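Proliferating cell nuclear antigen (Entamoeba histolytica, PDB 3P91) probably acts as a trimeric ring-shaped processivity factor that encircles DNA and keeps DNA polymerase delta on its template during elongation. Local coordinates at residues V130-L135 with K250-P255. Sequence-based numbering, arbitrary orientation.
Sequences VEIPEL and KFYLAP
Ile-132 and Tyr-252 mark the nearest approach of the two backbones, their CA atoms 7.8 Å apart. Segment 130-135 is an extended loop without regular structure, whereas 250-253 is the end of strand 247-253, followed by loop at Ala-254. There are no hydrogen bonds between the two segments; they meet through apolar side chains, burying 164 Å² in total, and Tyr-252 is the one residue of its segment that takes part. The bond from CA to CB of Tyr-252 already points toward the loop, and with CG anti to the carbonyl carbon (chi1 -63°) the ring lies against Ile-132 and Pro-133. Ile-132 lies over one face at the hydroxyl end of the ring, CB 4.0 Å from CZ of Tyr-252. With CG1 placed between backbone N and carbonyl carbon (chi1 74°), the longer branch of Ile-132 brings CD1 to 3.9 Å from the Tyr-252 OH, and CG2 lies 4.0 Å from that same oxygen. Pro-133 presses obliquely on the ring, its CD 3.6 Å from CD1 of Tyr-252 and its CG equally close. Leu-135 arrives at the ring edge, CD2 near the ring plane and 4.1 Å from CE1 of Tyr-252. Beyond the ring, Pro-133 and Leu-135 rest on Pro-237 and Ala-236, while Leu-253, whose CB points away from the loop, packs its side chain on helix 212-218. Tyr-252 pairs through its backbone with Leu-52, where the sheets of the two domains join. A loop linking the domains and draped over this continuous sheet is the interdomain connecting loop of the PCNA fold; in relatives, the hydrophobic pocket beside it receives PIP-box peptides of partner proteins, probably here too.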
loop_
_atom_site.group_PDB
_atom_site.type_symbol
_atom_site.label_atom_id
_atom_site.label_comp_id
_atom_site.label_asym_id
_atom_site.label_seq_id
_atom_site.Cartn_x
_atom_site.Cartn_y
_atom_site.Cartn_z
ATOM N N VAL A 130 -12.379 35.587 12.186
ATOM C CA VAL A 130 -11.506 35.523 13.347
ATOM C C VAL A 130 -10.268 36.388 13.163
ATOM O O VAL A 130 -9.936 36.796 12.043
ATOM C CB VAL A 130 -11.090 34.076 13.660
ATOM C CG1 VAL A 130 -12.313 33.228 13.931
ATOM C CG2 VAL A 130 -10.292 33.498 12.517
ATOM N N GLU A 131 -9.597 36.670 14.274
ATOM C CA GLU A 131 -8.410 37.506 14.265
ATOM C C GLU A 131 -7.248 36.737 14.867
ATOM O O GLU A 131 -7.408 36.027 15.854
ATOM C CB GLU A 131 -8.652 38.780 15.073
ATOM C CG GLU A 131 -9.940 39.496 14.736
ATOM C CD GLU A 131 -9.914 40.090 13.351
ATOM O OE1 GLU A 131 -10.981 40.132 12.700
ATOM O OE2 GLU A 131 -8.822 40.519 12.912
ATOM N N ILE A 132 -6.076 36.887 14.268
ATOM C CA ILE A 132 -4.880 36.251 14.788
ATOM C C ILE A 132 -4.488 36.868 16.131
ATOM O O ILE A 132 -4.804 38.021 16.412
ATOM C CB ILE A 132 -3.708 36.324 13.773
ATOM C CG1 ILE A 132 -3.129 37.739 13.696
ATOM C CG2 ILE A 132 -4.165 35.839 12.402
ATOM C CD1 ILE A 132 -2.105 37.935 12.590
ATOM N N PRO A 133 -3.826 36.084 16.983
ATOM C CA PRO A 133 -3.398 36.609 18.276
ATOM C C PRO A 133 -2.175 37.510 18.139
ATOM O O PRO A 133 -1.526 37.512 17.091
ATOM C CB PRO A 133 -3.042 35.342 19.057
ATOM C CG PRO A 133 -2.688 34.348 18.021
ATOM C CD PRO A 133 -3.564 34.640 16.851
ATOM N N GLU A 134 -1.876 38.278 19.183
ATOM C CA GLU A 134 -0.654 39.067 19.218
ATOM C C GLU A 134 0.424 38.234 19.884
ATOM O O GLU A 134 0.156 37.545 20.868
ATOM C CB GLU A 134 -0.864 40.384 19.975
ATOM C CG GLU A 134 -1.831 41.338 19.307
ATOM C CD GLU A 134 -1.336 41.818 17.947
ATOM O OE1 GLU A 134 -2.120 41.774 16.975
ATOM O OE2 GLU A 134 -0.163 42.239 17.847
ATOM N N LEU A 135 1.633 38.295 19.335
ATOM C CA LEU A 135 2.749 37.487 19.808
ATOM C C LEU A 135 4.045 38.268 19.890
ATOM O O LEU A 135 4.283 39.208 19.130
ATOM C CB LEU A 135 3.019 36.311 18.860
ATOM C CG LEU A 135 2.112 35.087 18.766
ATOM C CD1 LEU A 135 1.599 34.702 20.136
ATOM C CD2 LEU A 135 0.965 35.329 17.811
ATOM N N LYS A 250 -0.256 29.224 7.921
ATOM C CA LYS A 250 0.118 29.326 9.323
ATOM C C LYS A 250 -0.938 28.761 10.243
ATOM O O LYS A 250 -2.135 28.874 9.972
ATOM C CB LYS A 250 0.385 30.772 9.719
ATOM C CG LYS A 250 1.601 31.373 9.090
ATOM C CD LYS A 250 1.599 32.841 9.375
ATOM C CE LYS A 250 2.792 33.540 8.783
ATOM N NZ LYS A 250 2.661 34.996 9.058
ATOM N N PHE A 251 -0.478 28.152 11.331
ATOM C CA PHE A 251 -1.360 27.656 12.368
ATOM C C PHE A 251 -0.998 28.312 13.679
ATOM O O PHE A 251 0.176 28.570 13.939
ATOM C CB PHE A 251 -1.203 26.158 12.518
ATOM C CG PHE A 251 -1.473 25.406 11.273
ATOM C CD1 PHE A 251 -2.737 24.932 11.005
ATOM C CD2 PHE A 251 -0.462 25.160 10.374
ATOM C CE1 PHE A 251 -2.994 24.224 9.856
ATOM C CE2 PHE A 251 -0.709 24.454 9.226
ATOM C CZ PHE A 251 -1.980 23.985 8.964
ATOM N N TYR A 252 -2.011 28.568 14.502
ATOM C CA TYR A 252 -1.816 29.180 15.809
ATOM C C TYR A 252 -2.383 28.280 16.876
ATOM O O TYR A 252 -3.574 27.967 16.858
ATOM C CB TYR A 252 -2.514 30.532 15.875
ATOM C CG TYR A 252 -1.964 31.551 14.914
ATOM C CD1 TYR A 252 -1.105 32.542 15.353
ATOM C CD2 TYR A 252 -2.301 31.520 13.561
ATOM C CE1 TYR A 252 -0.600 33.480 14.487
ATOM C CE2 TYR A 252 -1.793 32.458 12.678
ATOM C CZ TYR A 252 -0.943 33.439 13.154
ATOM O OH TYR A 252 -0.422 34.391 12.307
ATOM N N LEU A 253 -1.527 27.868 17.806
ATOM C CA LEU A 253 -1.938 26.954 18.857
ATOM C C LEU A 253 -1.440 27.386 20.234
ATOM O O LEU A 253 -0.242 27.577 20.454
ATOM C CB LEU A 253 -1.473 25.533 18.541
ATOM C CG LEU A 253 -1.935 24.477 19.543
ATOM C CD1 LEU A 253 -3.450 24.318 19.520
ATOM C CD2 LEU A 253 -1.246 23.146 19.277
ATOM N N ALA A 254 -2.374 27.531 21.164
ATOM C CA ALA A 254 -2.041 27.944 22.514
ATOM C C ALA A 254 -1.449 26.792 23.331
ATOM O O ALA A 254 -1.894 25.650 23.230
ATOM C CB ALA A 254 -3.276 28.504 23.198
ATOM N N PRO A 255 -0.436 27.088 24.152
ATOM C CA PRO A 255 0.160 26.046 24.992
ATOM C C PRO A 255 -0.828 25.484 26.023
ATOM O O PRO A 255 -1.833 26.125 26.337
ATOM C CB PRO A 255 1.322 26.774 25.670
ATOM C CG PRO A 255 0.975 28.207 25.581
ATOM C CD PRO A 255 0.236 28.385 24.314
#